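Side-chain contacts in malate oxidoreductase (Thermotoga maritima, PDB 1VL6), which probably catalyses the NAD-dependent oxidative decarboxylation of malate to pyruvate and carbon dioxide: residues V195-I200 with Y205-F210; V173-A178 with V289-A294; V220-K225 with E258-G263; Q169-V174 with G201-N206. One frame throughout, in Å; residues are numbered along the deposited sequence.

Contact 1: V195-I200 with Y205-F210; sequences VVVNGI and YNIVKF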
loop_
_atom_site.group_PDB
_atom_site.type_symbol
_atom_site.label_atom_id
_atom_site.label_comp_id
_atom_site.label_asym_id
_atom_site.label_seq_id
_atom_site.Cartn_x
_atom_site.Cartn_y
_atom_site.Cartn_z
ATOM N N VAL A 195 -31.826 0.750 -37.025
ATOM C CA VAL A 195 -31.390 1.080 -35.709
ATOM C C VAL A 195 -31.515 2.562 -35.470
ATOM O O VAL A 195 -30.915 3.345 -36.195
ATOM C CB VAL A 195 -29.930 0.752 -35.541
ATOM C CG1 VAL A 195 -29.493 1.041 -34.066
ATOM C CG2 VAL A 195 -29.654 -0.695 -35.940
ATOM N N VAL A 196 -32.288 2.954 -34.449
ATOM C CA VAL A 196 -32.487 4.348 -34.138
ATOM C C VAL A 196 -31.535 4.717 -33.023
ATOM O O VAL A 196 -31.611 4.123 -31.965
ATOM C CB VAL A 196 -33.909 4.633 -33.682
ATOM C CG1 VAL A 196 -34.004 6.056 -33.162
ATOM C CG2 VAL A 196 -34.863 4.494 -34.815
ATOM N N VAL A 197 -30.665 5.704 -33.242
ATOM C CA VAL A 197 -29.836 6.238 -32.189
ATOM C C VAL A 197 -30.327 7.626 -31.799
ATOM O O VAL A 197 -30.334 8.526 -32.630
ATOM C CB VAL A 197 -28.402 6.350 -32.637
ATOM C CG1 VAL A 197 -27.505 6.904 -31.474
ATOM C CG2 VAL A 197 -27.901 5.021 -33.113
ATOM N N ASN A 198 -30.693 7.815 -30.532
ATOM C CA ASN A 198 -31.192 9.101 -30.077
ATOM C C ASN A 198 -30.242 9.759 -29.099
ATOM O O ASN A 198 -29.921 9.184 -28.059
ATOM C CB ASN A 198 -32.527 8.939 -29.384
ATOM C CG ASN A 198 -33.187 10.289 -29.041
ATOM O OD1 ASN A 198 -33.705 10.943 -29.917
ATOM N ND2 ASN A 198 -33.172 10.688 -27.755
ATOM N N GLY A 199 -29.851 10.998 -29.409
ATOM C CA GLY A 199 -28.935 11.804 -28.582
ATOM C C GLY A 199 -27.545 11.730 -29.169
ATOM O O GLY A 199 -26.767 10.835 -28.835
ATOM N N ILE A 200 -27.233 12.672 -30.051
ATOM C CA ILE A 200 -25.974 12.621 -30.810
ATOM C C ILE A 200 -24.966 13.557 -30.181
ATOM O O ILE A 200 -24.577 14.570 -30.754
ATOM C CB ILE A 200 -26.215 12.982 -32.286
ATOM C CG1 ILE A 200 -27.431 12.211 -32.846
ATOM C CG2 ILE A 200 -24.972 12.675 -33.119
ATOM C CD1 ILE A 200 -27.138 10.782 -33.071
ATOM N N TYR A 205 -22.733 10.169 -31.472
ATOM C CA TYR A 205 -21.871 10.359 -32.625
ATOM C C TYR A 205 -21.003 9.113 -32.869
ATOM O O TYR A 205 -20.928 8.602 -34.006
ATOM C CB TYR A 205 -20.971 11.578 -32.357
ATOM C CG TYR A 205 -19.993 11.928 -33.445
ATOM C CD1 TYR A 205 -20.396 12.676 -34.543
ATOM C CD2 TYR A 205 -18.676 11.531 -33.366
ATOM C CE1 TYR A 205 -19.532 12.993 -35.543
ATOM C CE2 TYR A 205 -17.776 11.868 -34.371
ATOM C CZ TYR A 205 -18.217 12.591 -35.455
ATOM O OH TYR A 205 -17.362 12.921 -36.444
ATOM N N ASN A 206 -20.360 8.622 -31.806
ATOM C CA ASN A 206 -19.449 7.509 -31.973
ATOM C C ASN A 206 -20.178 6.189 -32.161
ATOM O O ASN A 206 -19.720 5.314 -32.943
ATOM C CB ASN A 206 -18.483 7.407 -30.827
ATOM C CG ASN A 206 -17.419 8.465 -30.880
ATOM O OD1 ASN A 206 -16.383 8.246 -31.478
ATOM N ND2 ASN A 206 -17.631 9.589 -30.199
ATOM N N ILE A 207 -21.300 6.045 -31.459
ATOM C CA ILE A 207 -22.134 4.841 -31.605
ATOM C C ILE A 207 -22.585 4.718 -33.063
ATOM O O ILE A 207 -22.532 3.642 -33.672
ATOM C CB ILE A 207 -23.359 4.892 -30.675
ATOM C CG1 ILE A 207 -22.933 4.627 -29.225
ATOM C CG2 ILE A 207 -24.382 3.872 -31.096
ATOM C CD1 ILE A 207 -23.896 5.211 -28.185
ATOM N N VAL A 208 -23.007 5.829 -33.644
ATOM C CA VAL A 208 -23.424 5.795 -35.044
ATOM C C VAL A 208 -22.292 5.277 -35.918
ATOM O O VAL A 208 -22.482 4.388 -36.733
ATOM C CB VAL A 208 -23.833 7.187 -35.508
ATOM C CG1 VAL A 208 -24.057 7.225 -37.051
ATOM C CG2 VAL A 208 -25.063 7.635 -34.750
ATOM N N LYS A 209 -21.111 5.842 -35.755
ATOM C CA LYS A 209 -19.977 5.452 -36.587
ATOM C C LYS A 209 -19.534 3.984 -36.383
ATOM O O LYS A 209 -19.159 3.324 -37.329
ATOM C CB LYS A 209 -18.790 6.404 -36.342
ATOM C CG LYS A 209 -18.935 7.726 -37.049
ATOM C CD LYS A 209 -17.732 8.578 -36.819
ATOM C CE LYS A 209 -17.752 9.833 -37.661
ATOM N NZ LYS A 209 -16.499 10.549 -37.381
ATOM N N PHE A 210 -19.565 3.484 -35.155
ATOM C CA PHE A 210 -19.242 2.077 -34.916
ATOM C C PHE A 210 -20.248 1.180 -35.565
ATOM O O PHE A 210 -19.846 0.184 -36.155
ATOM C CB PHE A 210 -19.187 1.718 -33.420
ATOM C CG PHE A 210 -17.845 1.910 -32.785
ATOM C CD1 PHE A 210 -17.313 3.172 -32.616
ATOM C CD2 PHE A 210 -17.113 0.831 -32.349
ATOM C CE1 PHE A 210 -16.080 3.351 -32.033
ATOM C CE2 PHE A 210 -15.906 1.012 -31.756
ATOM C CZ PHE A 210 -15.383 2.272 -31.601
#

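Contact 2: V173-A178 with V289-A294; sequences VVVSAA and VIFALA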
loop_
_atom_site.group_PDB
_atom_site.type_symbol
_atom_site.label_atom_id
_atom_site.label_comp_id
_atom_site.label_asym_id
_atom_site.label_seq_id
_atom_site.Cartn_x
_atom_site.Cartn_y
_atom_site.Cartn_z
ATOM N N VAL A 173 -17.719 1.247 -27.618
ATOM C CA VAL A 173 -17.256 -0.151 -27.581
ATOM C C VAL A 173 -18.272 -1.053 -26.883
ATOM O O VAL A 173 -18.676 -2.081 -27.426
ATOM C CB VAL A 173 -15.893 -0.268 -26.909
ATOM C CG1 VAL A 173 -15.545 -1.712 -26.566
ATOM C CG2 VAL A 173 -14.854 0.299 -27.821
ATOM N N VAL A 174 -18.710 -0.647 -25.708
ATOM C CA VAL A 174 -19.623 -1.463 -24.961
ATOM C C VAL A 174 -20.999 -1.523 -25.628
ATOM O O VAL A 174 -21.612 -2.582 -25.685
ATOM C CB VAL A 174 -19.748 -0.967 -23.523
ATOM C CG1 VAL A 174 -20.626 -1.874 -22.732
ATOM C CG2 VAL A 174 -18.409 -0.963 -22.882
ATOM N N VAL A 175 -21.484 -0.416 -26.159
ATOM C CA VAL A 175 -22.795 -0.429 -26.839
ATOM C C VAL A 175 -22.734 -1.390 -28.036
ATOM O O VAL A 175 -23.635 -2.170 -28.254
ATOM C CB VAL A 175 -23.151 0.950 -27.319
ATOM C CG1 VAL A 175 -24.332 0.927 -28.286
ATOM C CG2 VAL A 175 -23.442 1.899 -26.123
ATOM N N SER A 176 -21.625 -1.356 -28.768
ATOM C CA SER A 176 -21.428 -2.191 -29.913
ATOM C C SER A 176 -21.419 -3.652 -29.534
ATOM O O SER A 176 -22.054 -4.464 -30.207
ATOM C CB SER A 176 -20.108 -1.842 -30.568
ATOM O OG SER A 176 -20.187 -0.561 -31.168
ATOM N N ALA A 177 -20.710 -4.036 -28.485
ATOM C CA ALA A 177 -20.722 -5.449 -28.100
ATOM C C ALA A 177 -22.117 -5.869 -27.689
ATOM O O ALA A 177 -22.574 -6.924 -28.052
ATOM C CB ALA A 177 -19.763 -5.713 -26.981
ATOM N N ALA A 178 -22.793 -5.033 -26.909
ATOM C CA ALA A 178 -24.156 -5.335 -26.485
ATOM C C ALA A 178 -25.027 -5.505 -27.716
ATOM O O ALA A 178 -25.846 -6.409 -27.785
ATOM C CB ALA A 178 -24.688 -4.199 -25.607
ATOM N N VAL A 289 -35.573 -4.240 -29.564
ATOM C CA VAL A 289 -34.532 -4.126 -28.602
ATOM C C VAL A 289 -34.382 -2.675 -28.251
ATOM O O VAL A 289 -34.361 -1.811 -29.168
ATOM C CB VAL A 289 -33.203 -4.646 -29.156
ATOM C CG1 VAL A 289 -32.040 -4.350 -28.165
ATOM C CG2 VAL A 289 -33.306 -6.102 -29.361
ATOM N N ILE A 290 -34.300 -2.416 -26.938
ATOM C CA ILE A 290 -34.321 -1.069 -26.358
ATOM C C ILE A 290 -33.112 -0.937 -25.418
ATOM O O ILE A 290 -33.084 -1.581 -24.334
ATOM C CB ILE A 290 -35.591 -0.872 -25.501
ATOM C CG1 ILE A 290 -36.865 -1.097 -26.305
ATOM C CG2 ILE A 290 -35.612 0.517 -24.812
ATOM C CD1 ILE A 290 -37.117 -0.134 -27.333
ATOM N N PHE A 291 -32.111 -0.155 -25.855
ATOM C CA PHE A 291 -30.964 0.172 -25.044
ATOM C C PHE A 291 -31.321 1.593 -24.593
ATOM O O PHE A 291 -31.277 2.545 -25.418
ATOM C CB PHE A 291 -29.669 0.203 -25.876
ATOM C CG PHE A 291 -29.104 -1.146 -26.294
ATOM C CD1 PHE A 291 -29.761 -2.341 -26.085
ATOM C CD2 PHE A 291 -27.900 -1.186 -27.005
ATOM C CE1 PHE A 291 -29.198 -3.547 -26.516
ATOM C CE2 PHE A 291 -27.327 -2.385 -27.434
ATOM C CZ PHE A 291 -27.977 -3.562 -27.185
ATOM N N ALA A 292 -31.722 1.752 -23.342
ATOM C CA ALA A 292 -32.113 3.069 -22.879
ATOM C C ALA A 292 -31.106 3.490 -21.866
ATOM O O ALA A 292 -31.269 3.228 -20.676
ATOM C CB ALA A 292 -33.528 3.055 -22.296
ATOM N N LEU A 293 -30.077 4.171 -22.348
ATOM C CA LEU A 293 -28.863 4.418 -21.569
ATOM C C LEU A 293 -28.782 5.851 -21.011
ATOM O O LEU A 293 -27.793 6.236 -20.408
ATOM C CB LEU A 293 -27.625 4.114 -22.422
ATOM C CG LEU A 293 -27.696 2.806 -23.221
ATOM C CD1 LEU A 293 -26.491 2.566 -24.036
ATOM C CD2 LEU A 293 -27.919 1.673 -22.308
ATOM N N ALA A 294 -29.810 6.652 -21.156
ATOM C CA ALA A 294 -29.755 7.962 -20.483
ATOM C C ALA A 294 -29.405 7.790 -19.007
ATOM O O ALA A 294 -29.918 6.909 -18.331
ATOM C CB ALA A 294 -31.058 8.717 -20.624
#

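Contact 3: V220-K225 with E258-G263; sequences VAVDRK and ETALEG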
loop_
_atom_site.group_PDB
_atom_site.type_symbol
_atom_site.label_atom_id
_atom_site.label_comp_id
_atom_site.label_asym_id
_atom_site.label_seq_id
_atom_site.Cartn_x
_atom_site.Cartn_y
_atom_site.Cartn_z
ATOM N N VAL A 220 -30.551 5.430 -38.095
ATOM C CA VAL A 220 -31.319 6.658 -38.081
ATOM C C VAL A 220 -30.967 7.425 -36.817
ATOM O O VAL A 220 -31.234 6.947 -35.718
ATOM C CB VAL A 220 -32.815 6.355 -38.141
ATOM C CG1 VAL A 220 -33.627 7.636 -38.139
ATOM C CG2 VAL A 220 -33.132 5.546 -39.399
ATOM N N ALA A 221 -30.351 8.581 -37.001
ATOM C CA ALA A 221 -29.899 9.441 -35.925
ATOM C C ALA A 221 -30.980 10.462 -35.558
ATOM O O ALA A 221 -31.639 11.050 -36.438
ATOM C CB ALA A 221 -28.674 10.183 -36.365
ATOM N N VAL A 222 -31.146 10.699 -34.260
ATOM C CA VAL A 222 -32.187 11.613 -33.783
ATOM C C VAL A 222 -31.627 12.426 -32.626
ATOM O O VAL A 222 -30.894 11.899 -31.796
ATOM C CB VAL A 222 -33.431 10.827 -33.327
ATOM C CG1 VAL A 222 -34.648 11.700 -33.300
ATOM C CG2 VAL A 222 -33.669 9.635 -34.239
ATOM N N ASP A 223 -31.965 13.703 -32.588
ATOM C CA ASP A 223 -31.587 14.569 -31.494
ATOM C C ASP A 223 -32.797 15.504 -31.232
ATOM O O ASP A 223 -33.917 15.207 -31.645
ATOM C CB ASP A 223 -30.303 15.310 -31.863
ATOM C CG ASP A 223 -29.499 15.730 -30.649
ATOM O OD1 ASP A 223 -29.912 16.743 -29.996
ATOM O OD2 ASP A 223 -28.439 15.119 -30.292
ATOM N N ARG A 224 -32.575 16.602 -30.531
ATOM C CA ARG A 224 -33.641 17.373 -29.919
ATOM C C ARG A 224 -34.618 17.982 -30.875
ATOM O O ARG A 224 -35.736 18.235 -30.504
ATOM C CB ARG A 224 -33.029 18.537 -29.096
ATOM C CG ARG A 224 -32.323 18.103 -27.838
ATOM C CD ARG A 224 -33.203 17.287 -26.863
ATOM N NE ARG A 224 -34.244 18.124 -26.247
ATOM C CZ ARG A 224 -34.027 18.965 -25.237
ATOM N NH1 ARG A 224 -32.799 19.081 -24.712
ATOM N NH2 ARG A 224 -35.034 19.687 -24.747
ATOM N N LYS A 225 -34.178 18.280 -32.082
ATOM C CA LYS A 225 -35.049 18.902 -33.094
ATOM C C LYS A 225 -35.511 17.855 -34.117
ATOM O O LYS A 225 -35.949 18.191 -35.188
ATOM C CB LYS A 225 -34.332 20.084 -33.776
ATOM C CG LYS A 225 -34.154 21.352 -32.861
ATOM C CD LYS A 225 -35.065 22.564 -33.203
ATOM N N GLU A 258 -40.698 9.457 -32.634
ATOM C CA GLU A 258 -41.818 8.533 -32.788
ATOM C C GLU A 258 -41.910 7.992 -34.204
ATOM O O GLU A 258 -42.034 6.796 -34.408
ATOM C CB GLU A 258 -43.124 9.196 -32.370
ATOM C CG GLU A 258 -44.248 8.201 -32.302
ATOM C CD GLU A 258 -45.585 8.838 -32.058
ATOM O OE1 GLU A 258 -45.671 10.056 -31.706
ATOM O OE2 GLU A 258 -46.550 8.097 -32.218
ATOM N N THR A 259 -41.809 8.883 -35.168
ATOM C CA THR A 259 -41.705 8.534 -36.580
ATOM C C THR A 259 -40.505 7.601 -36.886
ATOM O O THR A 259 -40.635 6.597 -37.606
ATOM C CB THR A 259 -41.544 9.844 -37.343
ATOM O OG1 THR A 259 -42.784 10.579 -37.340
ATOM C CG2 THR A 259 -41.240 9.603 -38.798
ATOM N N ALA A 260 -39.349 7.925 -36.316
ATOM C CA ALA A 260 -38.135 7.115 -36.493
ATOM C C ALA A 260 -38.313 5.694 -36.046
ATOM O O ALA A 260 -37.744 4.785 -36.649
ATOM C CB ALA A 260 -36.960 7.725 -35.764
ATOM N N LEU A 261 -39.095 5.499 -34.990
ATOM C CA LEU A 261 -39.203 4.195 -34.397
ATOM C C LEU A 261 -40.140 3.271 -35.145
ATOM O O LEU A 261 -40.126 2.091 -34.880
ATOM C CB LEU A 261 -39.637 4.327 -32.959
ATOM C CG LEU A 261 -38.614 4.980 -32.043
ATOM C CD1 LEU A 261 -39.300 5.453 -30.819
ATOM C CD2 LEU A 261 -37.502 3.997 -31.635
ATOM N N GLU A 262 -40.943 3.773 -36.075
ATOM C CA GLU A 262 -41.852 2.906 -36.805
ATOM C C GLU A 262 -41.030 1.841 -37.498
ATOM O O GLU A 262 -40.169 2.153 -38.317
ATOM C CB GLU A 262 -42.645 3.668 -37.826
ATOM C CG GLU A 262 -43.759 4.496 -37.240
ATOM C CD GLU A 262 -44.290 5.525 -38.240
ATOM O OE1 GLU A 262 -44.383 5.182 -39.447
ATOM O OE2 GLU A 262 -44.602 6.675 -37.824
ATOM N N GLY A 263 -41.262 0.582 -37.119
ATOM C CA GLY A 263 -40.594 -0.529 -37.739
ATOM C C GLY A 263 -39.164 -0.723 -37.313
ATOM O O GLY A 263 -38.524 -1.661 -37.734
#

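Contact 4: Q169-V174 with G201-N206; sequences QGTAVV and GAAGYN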
loop_
_atom_site.group_PDB
_atom_site.type_symbol
_atom_site.label_atom_id
_atom_site.label_comp_id
_atom_site.label_asym_id
_atom_site.label_seq_id
_atom_site.Cartn_x
_atom_site.Cartn_y
_atom_site.Cartn_z
ATOM N N GLN A 169 -15.383 6.731 -26.830
ATOM C CA GLN A 169 -14.844 5.447 -27.362
ATOM C C GLN A 169 -15.262 4.249 -26.508
ATOM O O GLN A 169 -15.571 3.177 -27.021
ATOM C CB GLN A 169 -13.297 5.491 -27.554
ATOM C CG GLN A 169 -12.858 6.636 -28.497
ATOM C CD GLN A 169 -11.408 7.027 -28.368
ATOM O OE1 GLN A 169 -10.975 7.419 -27.292
ATOM N NE2 GLN A 169 -10.635 6.882 -29.453
ATOM N N GLY A 170 -15.289 4.441 -25.208
ATOM C CA GLY A 170 -15.725 3.398 -24.295
ATOM C C GLY A 170 -17.191 3.087 -24.458
ATOM O O GLY A 170 -17.582 1.931 -24.623
ATOM N N THR A 171 -18.024 4.106 -24.446
ATOM C CA THR A 171 -19.438 3.870 -24.613
ATOM C C THR A 171 -19.694 3.212 -25.917
ATOM O O THR A 171 -20.520 2.317 -25.995
ATOM C CB THR A 171 -20.203 5.146 -24.616
ATOM O OG1 THR A 171 -19.947 5.865 -23.420
ATOM C CG2 THR A 171 -21.724 4.862 -24.584
ATOM N N ALA A 172 -19.019 3.665 -26.971
ATOM C CA ALA A 172 -19.233 3.059 -28.279
ATOM C C ALA A 172 -18.815 1.576 -28.290
ATOM O O ALA A 172 -19.478 0.747 -28.867
ATOM C CB ALA A 172 -18.484 3.833 -29.342
ATOM N N VAL A 173 -17.719 1.247 -27.618
ATOM C CA VAL A 173 -17.256 -0.151 -27.581
ATOM C C VAL A 173 -18.272 -1.053 -26.883
ATOM O O VAL A 173 -18.676 -2.081 -27.426
ATOM C CB VAL A 173 -15.893 -0.268 -26.909
ATOM C CG1 VAL A 173 -15.545 -1.712 -26.566
ATOM C CG2 VAL A 173 -14.854 0.299 -27.821
ATOM N N VAL A 174 -18.710 -0.647 -25.708
ATOM C CA VAL A 174 -19.623 -1.463 -24.961
ATOM C C VAL A 174 -20.999 -1.523 -25.628
ATOM O O VAL A 174 -21.612 -2.582 -25.685
ATOM C CB VAL A 174 -19.748 -0.967 -23.523
ATOM C CG1 VAL A 174 -20.626 -1.874 -22.732
ATOM C CG2 VAL A 174 -18.409 -0.963 -22.882
ATOM N N GLY A 201 -24.594 13.237 -28.953
ATOM C CA GLY A 201 -23.530 13.920 -28.242
ATOM C C GLY A 201 -22.286 13.066 -28.353
ATOM O O GLY A 201 -22.097 12.399 -29.362
ATOM N N ALA A 202 -21.495 13.026 -27.286
ATOM C CA ALA A 202 -20.191 12.377 -27.330
ATOM C C ALA A 202 -20.332 10.906 -27.639
ATOM O O ALA A 202 -19.584 10.359 -28.473
ATOM C CB ALA A 202 -19.470 12.563 -26.057
ATOM N N ALA A 203 -21.315 10.270 -27.001
ATOM C CA ALA A 203 -21.551 8.870 -27.209
ATOM C C ALA A 203 -22.242 8.620 -28.520
ATOM O O ALA A 203 -21.811 7.735 -29.271
ATOM C CB ALA A 203 -22.385 8.355 -26.100
ATOM N N GLY A 204 -23.339 9.353 -28.773
ATOM C CA GLY A 204 -24.198 9.066 -29.927
ATOM C C GLY A 204 -23.483 9.105 -31.275
ATOM O O GLY A 204 -23.577 8.193 -32.091
ATOM N N TYR A 205 -22.733 10.169 -31.472
ATOM C CA TYR A 205 -21.871 10.359 -32.625
ATOM C C TYR A 205 -21.003 9.113 -32.869
ATOM O O TYR A 205 -20.928 8.602 -34.006
ATOM C CB TYR A 205 -20.971 11.578 -32.357
ATOM C CG TYR A 205 -19.993 11.928 -33.445
ATOM C CD1 TYR A 205 -20.396 12.676 -34.543
ATOM C CD2 TYR A 205 -18.676 11.531 -33.366
ATOM C CE1 TYR A 205 -19.532 12.993 -35.543
ATOM C CE2 TYR A 205 -17.776 11.868 -34.371
ATOM C CZ TYR A 205 -18.217 12.591 -35.455
ATOM O OH TYR A 205 -17.362 12.921 -36.444
ATOM N N ASN A 206 -20.360 8.622 -31.806
ATOM C CA ASN A 206 -19.449 7.509 -31.973
ATOM C C ASN A 206 -20.178 6.189 -32.161
ATOM O O ASN A 206 -19.720 5.314 -32.943
ATOM C CB ASN A 206 -18.483 7.407 -30.827
ATOM C CG ASN A 206 -17.419 8.465 -30.880
ATOM O OD1 ASN A 206 -16.383 8.246 -31.478
ATOM N ND2 ASN A 206 -17.631 9.589 -30.199
#

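Contact 1: V195-I200 with Y205-F210
Tyr205 meets Ile200 where the chain comes back as a helix, their CA atoms 5.0 Å apart. Ile200 brings its CG2 branch against the start of this turn, 3.7 Å from Tyr205 N, and so packs on the tyrosine's backbone and CB rather than on its ring. The ring leads away from the strand, and its hydroxyl is hydrogen-bonded to Glu243 and to Lys209 NZ, itself salt-bridged to Glu243. Ile207 points its CB at the strand, where its CG2 methyl lies 4.2 Å from Val197 CG2. Val208 supplies the most widely shared methyl. With CG1 anti to the backbone N (chi1 171°), Val208 CG2 is left beside that N, 4.1 Å from Ile200 CD1 and 4.2 Å from Val197 CG1, and the Ile200 and Val208 side chains cross at about a right angle. Mostly branched aliphatic groups, with no hydrogen bond between the segments, thus join strand 194-198 to helix 202-214. With Gly199 in the connecting turn, this is the strand-turn-helix start of a Rossmann beta-alpha-beta unit, consistent with a GxGxxG dinucleotide-binding motif.

Contact 2: V173-A178 with V289-A294
Val175 and Phe291 mark the nearest approach of the two backbones, with their CA atoms 8.4 Å apart, a gap filled by strand side chains that reach both side chains and backbone of the helix. No hydrogen bond passes between the segments. Phe291 spans most of the gap. Its CB points at the helix, and with CG anti to the carbonyl carbon (chi1 -74°) the far end of the ring is delivered to the last turn of 173-178. There the CE2-CZ edge meets Ala178 in two ways. Ala178 CB is 3.7 Å from Phe291 CE2 and stands well off the ring plane, while Ala178 C lies near that plane, 3.6 Å from Phe291 CZ. One turn back, the carbonyl of Val175 also faces the ring edge, its O atom 3.8 Å from Phe291 CE2. The side chain of Val175 reaches in two directions: CG1 lies at the ring edge, close to its plane, 4.3 Å from Phe291 CD2, and CG2 turns to the other partner, 3.8 Å from Leu293 CD1. Leu293 follows the end of the strand, and the two aliphatic chains run obliquely past each other. Around this largely buried contact, helix 202-214 adds Ile207 against Val175, and the adjacent strand 266-269 places Ile268 against both Val175 and Phe291. Helix 346-358 packs on another side of helix 166-186, through Val173, Ser176 and Ala177.

Contact 3: V220-K225 with E258-G263
Ala260 CB fits against two valine methyls of the strand, Val220 CG1 and Val222 CG2, each at 4.1 Å. Val220 CG1 and Val222 CG2 are themselves 4.4 Å apart, so the three groups form a nearly equilateral triangle with the alanine methyl at its helical corner. The valines stand two residues apart and point to the same face, yet they offer different branches. Val220 uses the methyl anti to its backbone N (chi1 -179°), whereas Val222 uses the one anti to its carbonyl carbon. The small side chain at the meeting point is compatible with the close approach of the backbones, with the CA atoms of Val220 and Ala260 7.0 Å apart. Nothing polar crosses, and the 86 Å² buried in total describes a narrow contact made by one helical residue. Beyond it, the strand ends in a polar turn: Asp223 OD1 accepts Arg224 N at 2.7 Å, on its anti side and 27° out of the carboxylate plane. The other oxygen, OD2, accepts Ile200 N from the glycine-rich turn. Helix 257-261 packs on the face of strands 218-223 and 194-198, touching Val196 of the latter through Ala260 and Trp280 of helix 278-281 through Leu261. Ala221 points the other way, to Ile244 of helix 239-246.

Contact 4: Q169-V174 with G201-N206
Ala172 and Asn206 make one close part of this contact between two helices, their CA atoms only 5.8 Å apart and Ala172 CB 3.9 Å from Asn206 CB. A second tight pair lies nearer the start of helix 202-214, where Thr171 CG2 touches Ala203 CB, also at 3.9 Å. Each pair involves an alanine, and at this spacing little more than the first side-chain atoms fits between the backbones. Of the Asn206 side chain, CB does the packing, while its amide is engaged in hydrogen bonds. CG sits beside the backbone N (chi1 -74°), which swings the group back along its own helix until ND2 donates to Ala202 O at 2.7 Å. The acceptor lies in the amide plane, and the donor stands almost in line with the carbonyl (C=O...N 169°). The same ND2 is also bonded to Gln168 OE1, a polar tie from the first helix that fixes the amide's rotation.

Toward its partly exposed margin the packing thins. Thr171 and Ala203 sit at the edge of the tight part; Thr171 gives chiefly its methyl, while OG1 is hydrogen-bonded to Asn326, with Asp167 O a second oxygen within bonding distance. Gln169 is the loose part, its CB pointing away and its side chain no nearer than 4.9 Å to the other helix. Gly201 precedes helix 202-214 and Gly204 lies in its first turn; with Gly199 they match the GxGxxG pattern that binds the dinucleotide in Rossmann domains and probably does so here. The contact packs the preceding helix against that motif.

The four contacts lie in the probable NAD-binding domain and share its parts. Helix 202-214 serves contacts 1 and 4, whose centres are 8 Å apart, and Phe210 CD1 of contact 1 rests on Ala172 CB of contact 4 at 3.5 Å. Helix 166-186 carries both contact 4 and contact 2, and Ile207 CD1 packs 3.9 Å from Val175 CG2, tying contact 2 to contact 1. Contact 3 occupies the opposite face of the sheet: Val197 faces helix 202-214, whereas neighbouring Val196 faces Ala260. Contacts 1 and 3 meet at the glycine-rich turn, where Gly199 N lies 2.8 Å from Val222 O, in the region where Rossmann domains usually hold the cofactor.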